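Side-chain contacts in endoglucanase (PDB 2FVG), which probably acts as a metal-dependent aminopeptidase of the M42 family, whose members bind two divalent metal cations per subunit: residues K5-M10 and G171-I176; F23-I28 and L35-L40; S70-D75 and E137-V142; Y190-V195 and E209-T214; N269-Q274 and K323-V328. All coordinates share one frame; numbering follows the deposited sequence.

Interaction 1: K5-M10 and G171-I176; sequences KELSMM and GCSVLI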
# COMPACT_ATOMS: atom_id res chain seq x y z
N LYS A 5 -6.55 -10.22 -3.47
CA LYS A 5 -6.67 -11.21 -2.40
C LYS A 5 -5.31 -11.67 -1.93
O LYS A 5 -5.04 -11.70 -0.72
CB LYS A 5 -7.51 -12.42 -2.86
CG LYS A 5 -7.57 -13.54 -1.82
CD LYS A 5 -8.45 -14.70 -2.28
N GLU A 6 -4.41 -12.03 -2.84
CA GLU A 6 -3.08 -12.47 -2.37
C GLU A 6 -2.28 -11.31 -1.77
O GLU A 6 -1.65 -11.48 -0.74
CB GLU A 6 -2.24 -13.17 -3.45
CG GLU A 6 -2.79 -14.48 -4.05
CD GLU A 6 -3.81 -14.27 -5.17
OE1 GLU A 6 -4.62 -13.32 -5.13
OE2 GLU A 6 -3.80 -15.10 -6.11
N LEU A 7 -2.33 -10.14 -2.43
CA LEU A 7 -1.59 -8.97 -1.96
C LEU A 7 -2.00 -8.59 -0.55
O LEU A 7 -1.16 -8.44 0.33
CB LEU A 7 -1.72 -7.80 -2.93
CG LEU A 7 -0.83 -8.06 -4.15
CD1 LEU A 7 -1.18 -7.12 -5.27
CD2 LEU A 7 0.68 -7.97 -3.77
N SER A 8 -3.31 -8.49 -0.35
CA SER A 8 -3.87 -8.17 0.95
C SER A 8 -3.44 -9.13 2.07
O SER A 8 -2.95 -8.70 3.13
CB SER A 8 -5.39 -8.20 0.86
OG SER A 8 -5.93 -8.22 2.17
N MSE A 9 -3.62 -10.42 1.82
CA MSE A 9 -3.38 -11.45 2.85
C MSE A 9 -1.94 -11.74 3.21
O MSE A 9 -1.63 -12.13 4.33
CB MSE A 9 -4.05 -12.75 2.43
CG MSE A 9 -5.55 -12.63 2.38
SE MSE A 9 -6.33 -14.37 2.02
CE MSE A 9 -5.78 -15.27 3.77
N MSE A 10 -1.07 -11.54 2.23
CA MSE A 10 0.35 -11.81 2.35
C MSE A 10 1.04 -10.94 3.40
O MSE A 10 0.65 -9.78 3.57
CB MSE A 10 0.92 -11.49 1.00
CG MSE A 10 2.29 -11.90 0.69
SE MSE A 10 2.34 -11.47 -1.20
CE MSE A 10 1.18 -12.96 -1.96
N GLY A 171 -3.15 -0.17 -3.88
CA GLY A 171 -2.37 0.66 -4.80
C GLY A 171 -1.43 -0.19 -5.64
O GLY A 171 -1.33 0.02 -6.86
N CYS A 172 -0.77 -1.16 -5.02
CA CYS A 172 0.13 -2.10 -5.72
C CYS A 172 -0.65 -2.91 -6.75
O CYS A 172 -0.20 -3.11 -7.87
CB CYS A 172 0.76 -3.10 -4.76
SG CYS A 172 1.95 -2.46 -3.57
N SER A 173 -1.83 -3.38 -6.34
CA SER A 173 -2.70 -4.18 -7.19
C SER A 173 -3.16 -3.37 -8.42
O SER A 173 -3.22 -3.89 -9.55
CB SER A 173 -3.89 -4.66 -6.34
OG SER A 173 -4.81 -5.40 -7.11
N VAL A 174 -3.46 -2.10 -8.20
CA VAL A 174 -3.85 -1.19 -9.26
C VAL A 174 -2.76 -1.12 -10.33
O VAL A 174 -3.06 -1.19 -11.50
CB VAL A 174 -4.16 0.24 -8.75
CG1 VAL A 174 -4.43 1.19 -9.93
CG2 VAL A 174 -5.36 0.23 -7.85
N LEU A 175 -1.51 -0.99 -9.90
CA LEU A 175 -0.36 -0.88 -10.80
C LEU A 175 -0.17 -2.15 -11.60
O LEU A 175 0.04 -2.09 -12.80
CB LEU A 175 0.93 -0.55 -10.05
CG LEU A 175 0.94 0.77 -9.26
CD1 LEU A 175 2.37 1.14 -8.95
CD2 LEU A 175 0.27 1.89 -10.02
N ILE A 176 -0.24 -3.29 -10.91
CA ILE A 176 -0.16 -4.60 -11.56
C ILE A 176 -1.28 -4.77 -12.57
O ILE A 176 -1.05 -5.33 -13.65
CB ILE A 176 -0.24 -5.73 -10.53
CG1 ILE A 176 0.92 -5.63 -9.54
CG2 ILE A 176 -0.19 -7.10 -11.22
CD1 ILE A 176 0.85 -6.68 -8.43
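Leu7 and Ile176 meet tip to tip between helix 4-9 and helix 166-180, with CD1 of Leu7 3.8 Å from CD1 of Ile176. The contact is apolar and runs through that one leucine methyl: CD1 of Leu7 also lies 3.8 Å from CB of Ser173 and, more loosely, 4.5 Å from CB of Cys172. A leucine suits this place because its forked end serves two neighbours, CD2 turning to Phe23 of helix 18-28 while CD1 reaches across. On the other side, Ser173 and Cys172 are small enough to let that methyl settle near the helix backbone.

The polar interactions lie around this apolar centre. Ser173 gives the leucine only its CB; its OG, anti to the backbone N (chi1 178°), hydrogen-bonds the hydroxyl of Tyr319 and is satisfied although buried. Arg169, also on helix 166-180, donates NH1 to the carbonyl oxygens of Leu7 and Met10, a polar tie beside the hydrophobic one.

The segment axes run roughly antiparallel, at 151°, with a closest approach of 9.9 Å. This is helix-on-helix packing on the alpha/beta core characteristic of the zinc-exopeptidase clan, with Cys172 about 6 Å, between side chains, from His61, a predicted zinc ligand.

Interaction 2: F23-I28 and L35-L40; sequences FIKSKI and LYTDVL. With EDO (1,2-ethanediol), chain B.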
# COMPACT_ATOMS: atom_id res chain seq x y z
N PHE A 23 6.46 -11.65 -5.06
CA PHE A 23 5.16 -11.92 -5.65
C PHE A 23 4.90 -10.97 -6.83
O PHE A 23 4.62 -11.41 -7.94
CB PHE A 23 4.06 -11.82 -4.59
CG PHE A 23 2.69 -12.12 -5.13
CD1 PHE A 23 2.25 -13.43 -5.26
CD2 PHE A 23 1.86 -11.09 -5.53
CE1 PHE A 23 1.00 -13.71 -5.77
CE2 PHE A 23 0.61 -11.36 -6.05
CZ PHE A 23 0.17 -12.67 -6.16
N ILE A 24 5.01 -9.67 -6.59
CA ILE A 24 4.78 -8.66 -7.62
C ILE A 24 5.66 -8.93 -8.85
O ILE A 24 5.17 -8.94 -10.00
CB ILE A 24 4.97 -7.23 -7.03
CG1 ILE A 24 3.90 -6.96 -5.95
CG2 ILE A 24 4.89 -6.22 -8.15
CD1 ILE A 24 4.07 -5.61 -5.19
N LYS A 25 6.94 -9.19 -8.59
CA LYS A 25 7.92 -9.53 -9.63
C LYS A 25 7.41 -10.69 -10.50
O LYS A 25 7.40 -10.58 -11.73
CB LYS A 25 9.23 -9.93 -8.94
CG LYS A 25 10.45 -9.99 -9.83
CD LYS A 25 11.70 -10.38 -9.02
CE LYS A 25 11.91 -9.45 -7.81
NZ LYS A 25 13.02 -9.91 -6.90
N SER A 26 6.96 -11.78 -9.88
CA SER A 26 6.45 -12.93 -10.64
C SER A 26 5.26 -12.58 -11.53
O SER A 26 5.06 -13.19 -12.59
CB SER A 26 6.11 -14.12 -9.74
OG SER A 26 4.98 -13.85 -8.92
N LYS A 27 4.48 -11.58 -11.12
CA LYS A 27 3.32 -11.16 -11.90
C LYS A 27 3.60 -10.16 -13.02
O LYS A 27 2.89 -10.13 -14.03
CB LYS A 27 2.20 -10.63 -10.99
CG LYS A 27 1.71 -11.65 -9.94
CD LYS A 27 1.23 -12.98 -10.57
CE LYS A 27 0.85 -13.95 -9.48
NZ LYS A 27 0.37 -15.26 -10.01
N ILE A 28 4.64 -9.34 -12.86
CA ILE A 28 4.92 -8.31 -13.86
C ILE A 28 6.16 -8.51 -14.75
O ILE A 28 6.32 -7.77 -15.73
CB ILE A 28 4.93 -6.88 -13.24
CG1 ILE A 28 6.05 -6.77 -12.19
CG2 ILE A 28 3.53 -6.55 -12.70
CD1 ILE A 28 6.25 -5.37 -11.59
N LEU A 35 13.06 -4.59 -15.32
CA LEU A 35 12.62 -4.76 -13.95
C LEU A 35 13.81 -5.07 -13.06
O LEU A 35 14.53 -6.03 -13.31
CB LEU A 35 11.64 -5.92 -13.87
CG LEU A 35 11.05 -6.23 -12.50
CD1 LEU A 35 10.10 -5.13 -12.06
CD2 LEU A 35 10.31 -7.54 -12.55
N TYR A 36 14.01 -4.27 -12.02
CA TYR A 36 15.09 -4.55 -11.08
C TYR A 36 14.77 -4.07 -9.68
O TYR A 36 13.87 -3.26 -9.49
CB TYR A 36 16.41 -3.92 -11.56
CG TYR A 36 16.42 -2.41 -11.54
CD1 TYR A 36 15.93 -1.67 -12.61
CD2 TYR A 36 16.92 -1.72 -10.43
CE1 TYR A 36 15.94 -0.29 -12.59
CE2 TYR A 36 16.93 -0.34 -10.40
CZ TYR A 36 16.44 0.38 -11.48
OH TYR A 36 16.45 1.75 -11.45
N THR A 37 15.50 -4.59 -8.71
CA THR A 37 15.38 -4.17 -7.33
C THR A 37 16.56 -3.22 -7.05
O THR A 37 17.72 -3.62 -7.19
CB THR A 37 15.44 -5.38 -6.37
OG1 THR A 37 14.31 -6.23 -6.61
CG2 THR A 37 15.41 -4.94 -4.93
N ASP A 38 16.27 -1.98 -6.66
CA ASP A 38 17.35 -1.04 -6.36
C ASP A 38 18.02 -1.46 -5.06
O ASP A 38 17.62 -2.46 -4.47
CB ASP A 38 16.88 0.42 -6.34
CG ASP A 38 16.02 0.76 -5.13
OD1 ASP A 38 15.83 -0.09 -4.22
OD2 ASP A 38 15.53 1.91 -5.08
N VAL A 39 19.01 -0.69 -4.60
CA VAL A 39 19.78 -1.06 -3.39
C VAL A 39 18.99 -1.05 -2.05
O VAL A 39 19.36 -1.75 -1.12
CB VAL A 39 21.11 -0.25 -3.29
CG1 VAL A 39 20.84 1.25 -3.16
CG2 VAL A 39 22.01 -0.75 -2.14
N LEU A 40 17.91 -0.29 -1.97
CA LEU A 40 17.10 -0.23 -0.73
C LEU A 40 16.02 -1.31 -0.70
O LEU A 40 15.49 -1.66 0.36
CB LEU A 40 16.48 1.15 -0.57
CG LEU A 40 17.49 2.29 -0.65
CD1 LEU A 40 16.81 3.59 -1.04
CD2 LEU A 40 18.30 2.41 0.65
C1 EDO B . 21.64 -3.21 -6.42
O1 EDO B . 20.82 -4.16 -5.74
C2 EDO B . 21.14 -3.05 -7.85
O2 EDO B . 21.32 -1.69 -8.27
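Lys25 meets strand 34-37 chiefly with its carbon chain, despite its charge. Its CG lies 3.7 Å from CD2 of Leu35, the two side chains crossing obliquely. Beyond this the lysine bends at chi3 (-54°), and its NZ comes 3.9 Å from OG1 of Thr37, too far to count as a hydrogen bond. The ammonium group also makes a long, weak ion pair with Asp22. Lysine fits such a partly exposed border: its methylenes pack while its charge can stay near solvent.

The other methyl of Leu35 faces inward. CD1 of Leu35 sits 3.9 Å from CD1 of Ile28, whose CG1 is wedged between the backbone N and the carbonyl carbon (chi1 62°), and these side chains cross at about a right angle. Leu35 thus straddles the last turn of the helix, one methyl for each of two residues.

Helix 18-28 and strand 34-37 form an alpha-beta hairpin: the chain turns back after the helix, and the segments run at 168° to each other. The strand pairs antiparallel with strand 43-47 of the large mixed sheet, and Leu35 also touches Leu43 and Ala45 there.

Within the helix, Ser26 OG donates to O of Phe23 over 2.7 Å, in the carbonyl plane on a lone pair. That oxygen also accepts from Lys27 N. At the strand's end, 1,2-ethanediol, probably from the crystallisation liquor, bonds only weakly to O of Thr37.

Interaction 3: S70-D75 and E137-V142; sequences SKIEKD and EAKKYV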
# COMPACT_ATOMS: atom_id res chain seq x y z
N SER A 70 10.82 -8.89 19.99
CA SER A 70 11.86 -8.26 20.79
C SER A 70 12.41 -9.20 21.85
O SER A 70 13.54 -9.04 22.29
CB SER A 70 11.35 -6.94 21.39
OG SER A 70 10.19 -7.13 22.18
N LYS A 71 11.63 -10.20 22.24
CA LYS A 71 12.08 -11.15 23.27
C LYS A 71 11.29 -12.45 23.32
O LYS A 71 10.08 -12.46 23.11
CB LYS A 71 12.06 -10.49 24.66
CG LYS A 71 12.54 -11.43 25.76
CD LYS A 71 12.82 -10.71 27.06
CE LYS A 71 13.32 -11.70 28.11
NZ LYS A 71 13.70 -10.97 29.34
N ILE A 72 11.98 -13.54 23.63
CA ILE A 72 11.36 -14.83 23.79
C ILE A 72 11.39 -15.17 25.27
O ILE A 72 12.48 -15.31 25.85
CB ILE A 72 12.05 -15.91 22.92
CG1 ILE A 72 11.96 -15.51 21.43
CG2 ILE A 72 11.42 -17.29 23.18
CD1 ILE A 72 12.77 -16.37 20.46
N GLU A 73 10.21 -15.24 25.88
CA GLU A 73 10.08 -15.49 27.31
C GLU A 73 10.36 -16.94 27.67
O GLU A 73 10.23 -17.82 26.83
CB GLU A 73 8.69 -15.06 27.82
CG GLU A 73 8.30 -13.61 27.42
CD GLU A 73 9.29 -12.55 27.91
OE1 GLU A 73 9.91 -12.72 28.99
OE2 GLU A 73 9.44 -11.52 27.21
N LYS A 74 10.75 -17.19 28.92
CA LYS A 74 11.08 -18.55 29.35
C LYS A 74 9.86 -19.49 29.33
O LYS A 74 10.00 -20.72 29.44
CB LYS A 74 11.80 -18.57 30.71
CG LYS A 74 13.20 -17.93 30.70
CD LYS A 74 13.92 -18.09 32.05
N ASP A 75 8.67 -18.92 29.20
CA ASP A 75 7.47 -19.76 29.15
C ASP A 75 6.98 -20.00 27.71
O ASP A 75 5.96 -20.64 27.49
CB ASP A 75 6.36 -19.21 30.06
CG ASP A 75 5.72 -17.94 29.54
OD1 ASP A 75 6.27 -17.26 28.64
OD2 ASP A 75 4.63 -17.62 30.06
N GLU A 137 11.56 -24.50 23.01
CA GLU A 137 10.57 -24.91 22.00
C GLU A 137 10.27 -23.79 21.01
O GLU A 137 10.19 -24.04 19.80
CB GLU A 137 9.25 -25.29 22.66
CG GLU A 137 9.29 -26.45 23.61
CD GLU A 137 7.90 -26.75 24.17
OE1 GLU A 137 6.90 -26.27 23.58
OE2 GLU A 137 7.83 -27.46 25.20
N ALA A 138 10.11 -22.58 21.53
CA ALA A 138 9.78 -21.41 20.71
C ALA A 138 10.88 -21.10 19.70
O ALA A 138 10.59 -20.74 18.54
CB ALA A 138 9.51 -20.20 21.60
N LYS A 139 12.13 -21.29 20.13
CA LYS A 139 13.28 -20.98 19.28
C LYS A 139 13.42 -21.81 18.01
O LYS A 139 14.00 -21.35 17.03
CB LYS A 139 14.56 -20.96 20.11
CG LYS A 139 14.59 -19.76 21.05
CD LYS A 139 15.69 -19.88 22.08
CE LYS A 139 15.72 -18.64 22.97
NZ LYS A 139 16.67 -18.80 24.09
N LYS A 140 12.88 -23.03 18.01
CA LYS A 140 12.89 -23.88 16.82
C LYS A 140 12.07 -23.24 15.68
O LYS A 140 12.28 -23.54 14.50
CB LYS A 140 12.35 -25.27 17.15
N TYR A 141 11.15 -22.34 16.02
CA TYR A 141 10.29 -21.69 15.01
C TYR A 141 10.48 -20.19 14.90
O TYR A 141 10.28 -19.60 13.84
CB TYR A 141 8.81 -21.92 15.34
CG TYR A 141 8.33 -23.35 15.38
CD1 TYR A 141 8.57 -24.16 16.50
CD2 TYR A 141 7.61 -23.90 14.32
CE1 TYR A 141 8.12 -25.47 16.54
CE2 TYR A 141 7.16 -25.21 14.36
CZ TYR A 141 7.41 -25.99 15.47
OH TYR A 141 6.96 -27.29 15.50
N VAL A 142 10.86 -19.58 16.02
CA VAL A 142 10.89 -18.14 16.17
C VAL A 142 12.21 -17.57 16.66
O VAL A 142 12.96 -18.25 17.35
CB VAL A 142 9.68 -17.72 17.06
CG1 VAL A 142 10.01 -16.64 18.08
CG2 VAL A 142 8.48 -17.35 16.19
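The end of a strand in the six-stranded antiparallel sheet is packed here against a short helix and the loop that follows it: Ile72, last in strand 66-72, meets Ala138 and Lys139 of the helical turn and Val142 of the loop. CG1 of Ile72 is anti to the carbonyl carbon (chi1 -61°), which sends CD1 to Val142, 3.7 Å from its CG1 and 3.6 Å from its O, and leaves CG2 to rest 3.8 Å from CB of Ala138. The isoleucine and valine lie alongside one another, pointing opposite ways. CD1 of Ile72 is also 3.9 Å from CG of Lys139, which lends aliphatic carbon at the exposed border. Alanine suits the helix face because a single methyl permits close approach. An alanine in place of Ile72 would probably cost Val142 CG1 and the Ala138 methyl the branches they pack on and open a gap beneath the helix. Just upstream, Ser70 and Lys71 both face Ser79 in a classic beta bulge; Val142 touches Val78 of strand 78-83, and Ile72 reaches Ile144 in the loop beyond.

Interaction 4: Y190-V195 and E209-T214; sequences YFVFTV and EQLKPT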
# COMPACT_ATOMS: atom_id res chain seq x y z
N TYR A 190 7.96 4.59 -15.25
CA TYR A 190 8.47 3.67 -14.23
C TYR A 190 7.37 3.38 -13.20
O TYR A 190 6.79 4.31 -12.63
CB TYR A 190 9.67 4.27 -13.52
CG TYR A 190 10.88 4.42 -14.41
CD1 TYR A 190 11.05 5.55 -15.21
CD2 TYR A 190 11.87 3.44 -14.45
CE1 TYR A 190 12.17 5.68 -16.03
CE2 TYR A 190 12.98 3.57 -15.26
CZ TYR A 190 13.13 4.68 -16.05
OH TYR A 190 14.24 4.79 -16.87
N PHE A 191 7.06 2.11 -13.02
CA PHE A 191 6.12 1.69 -11.99
C PHE A 191 6.99 1.26 -10.82
O PHE A 191 7.76 0.31 -10.92
CB PHE A 191 5.22 0.56 -12.50
CG PHE A 191 4.29 0.99 -13.58
CD1 PHE A 191 4.70 1.04 -14.90
CD2 PHE A 191 2.99 1.40 -13.26
CE1 PHE A 191 3.82 1.46 -15.90
CE2 PHE A 191 2.11 1.80 -14.26
CZ PHE A 191 2.52 1.84 -15.57
N VAL A 192 6.89 1.99 -9.72
CA VAL A 192 7.74 1.69 -8.57
C VAL A 192 6.94 1.17 -7.38
O VAL A 192 5.91 1.73 -7.03
CB VAL A 192 8.62 2.93 -8.22
CG1 VAL A 192 9.59 2.61 -7.05
CG2 VAL A 192 9.45 3.34 -9.45
N PHE A 193 7.45 0.11 -6.73
CA PHE A 193 6.78 -0.51 -5.59
C PHE A 193 7.80 -0.33 -4.48
O PHE A 193 8.88 -0.93 -4.49
CB PHE A 193 6.46 -1.97 -5.89
CG PHE A 193 5.59 -2.17 -7.11
CD1 PHE A 193 6.13 -2.18 -8.39
CD2 PHE A 193 4.21 -2.33 -6.97
CE1 PHE A 193 5.28 -2.33 -9.56
CE2 PHE A 193 3.35 -2.48 -8.12
CZ PHE A 193 3.90 -2.48 -9.39
N THR A 194 7.46 0.51 -3.51
CA THR A 194 8.44 0.96 -2.55
C THR A 194 8.46 0.20 -1.25
O THR A 194 7.52 -0.52 -0.89
CB THR A 194 8.24 2.46 -2.25
OG1 THR A 194 7.01 2.64 -1.54
CG2 THR A 194 8.17 3.27 -3.54
N VAL A 195 9.53 0.43 -0.50
CA VAL A 195 9.73 -0.22 0.74
C VAL A 195 10.00 0.87 1.78
O VAL A 195 10.23 2.01 1.42
CB VAL A 195 11.00 -1.12 0.64
CG1 VAL A 195 10.81 -2.22 -0.38
CG2 VAL A 195 12.28 -0.29 0.32
N GLU A 209 16.65 10.63 -7.47
CA GLU A 209 17.99 10.92 -7.97
C GLU A 209 18.41 9.91 -9.03
O GLU A 209 19.08 10.28 -9.99
CB GLU A 209 19.03 10.98 -6.84
N GLN A 210 18.03 8.65 -8.86
CA GLN A 210 18.39 7.62 -9.83
C GLN A 210 17.53 7.67 -11.10
O GLN A 210 18.05 7.44 -12.18
CB GLN A 210 18.45 6.19 -9.22
CG GLN A 210 17.10 5.60 -8.70
CD GLN A 210 17.16 4.10 -8.27
OE1 GLN A 210 16.92 3.77 -7.09
NE2 GLN A 210 17.47 3.21 -9.21
N LEU A 211 16.24 7.99 -10.99
CA LEU A 211 15.37 8.00 -12.18
C LEU A 211 15.15 9.36 -12.80
O LEU A 211 14.77 9.46 -13.97
CB LEU A 211 14.02 7.35 -11.89
CG LEU A 211 14.00 5.91 -11.38
CD1 LEU A 211 12.56 5.51 -11.05
CD2 LEU A 211 14.62 4.94 -12.38
N LYS A 212 15.35 10.42 -12.02
CA LYS A 212 15.15 11.79 -12.52
C LYS A 212 13.84 11.93 -13.34
O LYS A 212 13.88 12.25 -14.52
CB LYS A 212 16.38 12.26 -13.32
CG LYS A 212 17.63 12.46 -12.46
CD LYS A 212 18.81 13.02 -13.25
N PRO A 213 12.68 11.69 -12.70
CA PRO A 213 11.41 11.80 -13.42
C PRO A 213 10.98 13.25 -13.66
O PRO A 213 11.35 14.14 -12.89
CB PRO A 213 10.40 11.11 -12.48
CG PRO A 213 11.03 11.16 -11.09
CD PRO A 213 12.51 11.28 -11.28
N THR A 214 10.22 13.48 -14.73
CA THR A 214 9.67 14.82 -14.99
C THR A 214 8.59 15.08 -13.93
O THR A 214 8.47 16.19 -13.39
CB THR A 214 9.08 14.89 -16.43
OG1 THR A 214 10.11 14.64 -17.37
CG2 THR A 214 8.49 16.25 -16.73
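A CH-pi contact joins Leu211, at the end of helix 205-211, to Tyr190 on strand 187-194 of the large mixed sheet. CG of Leu211 is anti to the carbonyl carbon (chi1 -58°), which carries its methyls to the sheet. CD2 of Leu211 stands over one face of the Tyr190 ring, 3.9 Å from its centroid and 23° off the ring normal. It is displaced toward the rim, nearest CE2 of Tyr190 at 3.6 Å. The other methyl, CD1 of Leu211, is 3.9 Å from CG of Tyr190 and 4.1 Å from CG2 of Val192, two residues along the strand.

The chain makes a beta-alpha-beta crossover here, since strands 187-194 and 215-224 both run parallel to strand 55-61, which lies between them. An alanine replacing Tyr190 would probably leave Leu211 CD2 without the ring it rests on, and the end of the helix less firmly seated. Branched Val192 suits a buried sheet position, also packing on Leu57 and Ser59. Farther along, Thr194 OG1 hydrogen-bonds ND1 of His61, a predicted zinc ligand.

Interaction 5: N269-Q274 and K323-V328; sequences NDIPFQ and KKLIKV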
# COMPACT_ATOMS: atom_id res chain seq x y z
N ASN A 269 -13.13 11.43 -19.41
CA ASN A 269 -13.22 9.99 -19.63
C ASN A 269 -14.39 9.35 -18.89
O ASN A 269 -14.51 8.12 -18.86
CB ASN A 269 -11.91 9.28 -19.31
CG ASN A 269 -10.83 9.59 -20.31
OD1 ASN A 269 -10.60 8.83 -21.24
ND2 ASN A 269 -10.19 10.74 -20.15
N ASP A 270 -15.25 10.19 -18.32
CA ASP A 270 -16.44 9.75 -17.57
C ASP A 270 -16.08 8.84 -16.39
O ASP A 270 -16.75 7.82 -16.13
CB ASP A 270 -17.46 9.08 -18.51
CG ASP A 270 -17.88 10.00 -19.65
OD1 ASP A 270 -18.00 11.23 -19.42
OD2 ASP A 270 -18.10 9.50 -20.78
N ILE A 271 -15.00 9.21 -15.70
CA ILE A 271 -14.53 8.45 -14.55
C ILE A 271 -14.95 9.23 -13.31
O ILE A 271 -14.60 10.40 -13.18
CB ILE A 271 -12.99 8.29 -14.55
CG1 ILE A 271 -12.53 7.50 -15.76
CG2 ILE A 271 -12.54 7.59 -13.29
CD1 ILE A 271 -11.00 7.42 -15.90
N PRO A 272 -15.75 8.60 -12.41
CA PRO A 272 -16.16 9.26 -11.19
C PRO A 272 -14.96 9.53 -10.31
O PRO A 272 -14.04 8.70 -10.24
CB PRO A 272 -17.07 8.23 -10.50
CG PRO A 272 -17.42 7.24 -11.55
CD PRO A 272 -16.30 7.24 -12.52
N PHE A 273 -14.95 10.67 -9.64
CA PHE A 273 -13.85 10.99 -8.75
C PHE A 273 -14.41 11.85 -7.66
O PHE A 273 -15.54 12.33 -7.79
CB PHE A 273 -12.73 11.75 -9.47
CG PHE A 273 -13.15 13.13 -10.00
CD1 PHE A 273 -13.84 13.25 -11.19
CD2 PHE A 273 -12.83 14.29 -9.29
CE1 PHE A 273 -14.23 14.53 -11.68
CE2 PHE A 273 -13.20 15.55 -9.77
CZ PHE A 273 -13.91 15.67 -10.96
N GLN A 274 -13.65 12.03 -6.59
CA GLN A 274 -14.07 12.92 -5.51
C GLN A 274 -12.85 13.67 -5.04
O GLN A 274 -11.74 13.31 -5.41
CB GLN A 274 -14.70 12.14 -4.33
CG GLN A 274 -13.80 11.07 -3.67
CD GLN A 274 -14.55 10.22 -2.66
OE1 GLN A 274 -15.28 10.75 -1.83
NE2 GLN A 274 -14.39 8.90 -2.74
N LYS A 323 -7.86 2.47 -11.36
CA LYS A 323 -7.09 1.80 -12.40
C LYS A 323 -7.35 2.47 -13.76
O LYS A 323 -6.40 2.68 -14.53
CB LYS A 323 -7.47 0.32 -12.45
CG LYS A 323 -6.82 -0.46 -13.59
CD LYS A 323 -7.54 -1.76 -13.92
CE LYS A 323 -8.75 -1.54 -14.83
NZ LYS A 323 -9.42 -2.83 -15.22
N LYS A 324 -8.60 2.78 -14.09
CA LYS A 324 -8.91 3.45 -15.36
C LYS A 324 -8.19 4.78 -15.46
O LYS A 324 -7.57 5.08 -16.46
CB LYS A 324 -10.41 3.70 -15.53
CG LYS A 324 -11.26 2.53 -16.02
CD LYS A 324 -12.69 3.03 -16.26
CE LYS A 324 -13.66 1.94 -16.70
NZ LYS A 324 -13.94 0.95 -15.63
N LEU A 325 -8.29 5.59 -14.41
CA LEU A 325 -7.66 6.91 -14.36
C LEU A 325 -6.13 6.87 -14.52
O LEU A 325 -5.57 7.66 -15.25
CB LEU A 325 -8.04 7.64 -13.06
CG LEU A 325 -7.61 9.10 -12.89
CD1 LEU A 325 -8.06 9.97 -14.08
CD2 LEU A 325 -8.15 9.65 -11.58
N ILE A 326 -5.47 5.96 -13.82
CA ILE A 326 -4.03 5.81 -13.93
C ILE A 326 -3.67 5.40 -15.37
O ILE A 326 -2.72 5.92 -15.94
CB ILE A 326 -3.48 4.71 -12.95
CG1 ILE A 326 -3.70 5.08 -11.47
CG2 ILE A 326 -2.01 4.45 -13.20
CD1 ILE A 326 -3.15 6.44 -11.08
N LYS A 327 -4.43 4.50 -15.97
CA LYS A 327 -4.10 4.04 -17.30
C LYS A 327 -4.18 5.18 -18.34
O LYS A 327 -3.29 5.31 -19.18
CB LYS A 327 -4.97 2.86 -17.71
CG LYS A 327 -4.49 2.20 -18.96
CD LYS A 327 -5.39 1.09 -19.40
CE LYS A 327 -4.81 0.46 -20.65
NZ LYS A 327 -5.54 -0.76 -21.08
N VAL A 328 -5.23 6.00 -18.26
CA VAL A 328 -5.41 7.14 -19.15
C VAL A 328 -4.33 8.20 -18.92
O VAL A 328 -3.78 8.73 -19.87
CB VAL A 328 -6.80 7.79 -19.03
CG1 VAL A 328 -6.99 8.85 -20.14
CG2 VAL A 328 -7.88 6.73 -19.18
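Ile271 pushes its CD1 against the backbone of helix 316-332, 3.6 Å from N of Leu325. The same methyl lies 3.8 Å from CB of Lys324 and 4.1 Å from CB of Leu325, so the isoleucine meets the root of both side chains. Its CG1 is anti to the carbonyl carbon (chi1 -63°), an arrangement that carries the longer branch out to the helix; isoleucine suits this buried loop position because that branch can reach the helix backbone. Lys324 needs only its CB here, and its chain then leads away, as suits an exposed lysine.

A turn further on, Val328 offers a compact apolar surface to Asn269. CG1 of Val328 is almost equally far from both ends of the amide, 3.7 Å from ND2 and 3.8 Å from OD1 of Asn269. This is packing rather than bonding; ND2 donates instead to O of Thr265. That bond holds the amide against helix 256-268, and Val328 touches Thr265 too.

Outside this shell, Phe273 leans on Val263, Ala266 and Lys267 of helix 256-268. Leu325 faces Ile300 of strand 297-306. The chain between helix 256-268 and strand 274-275 thus packs against helix 316-332, which itself lies on the sheet.

From the N terminus, helix 4-9 is the first element used: interaction 1 joins it to helix 166-180 and so closes a loop of 160 residues. Interactions 2 and 3 nest inside that loop, one after the other: the first closes a short hairpin at the border of the large sheet, the second ties a strand of the separate antiparallel sheet to helix 135-139. Interactions 4 and 5 follow in series, joining strand 187-194 to helix 205-211 and the loop after helix 256-268 to helix 316-332; none of the five cross. Phe193 touches both helix 166-180 and Ile24, bringing interactions 1, 2 and 4 together, while Val174 packs on Lys323 and connects interaction 1 to 5. Interaction 3 touches none of the others.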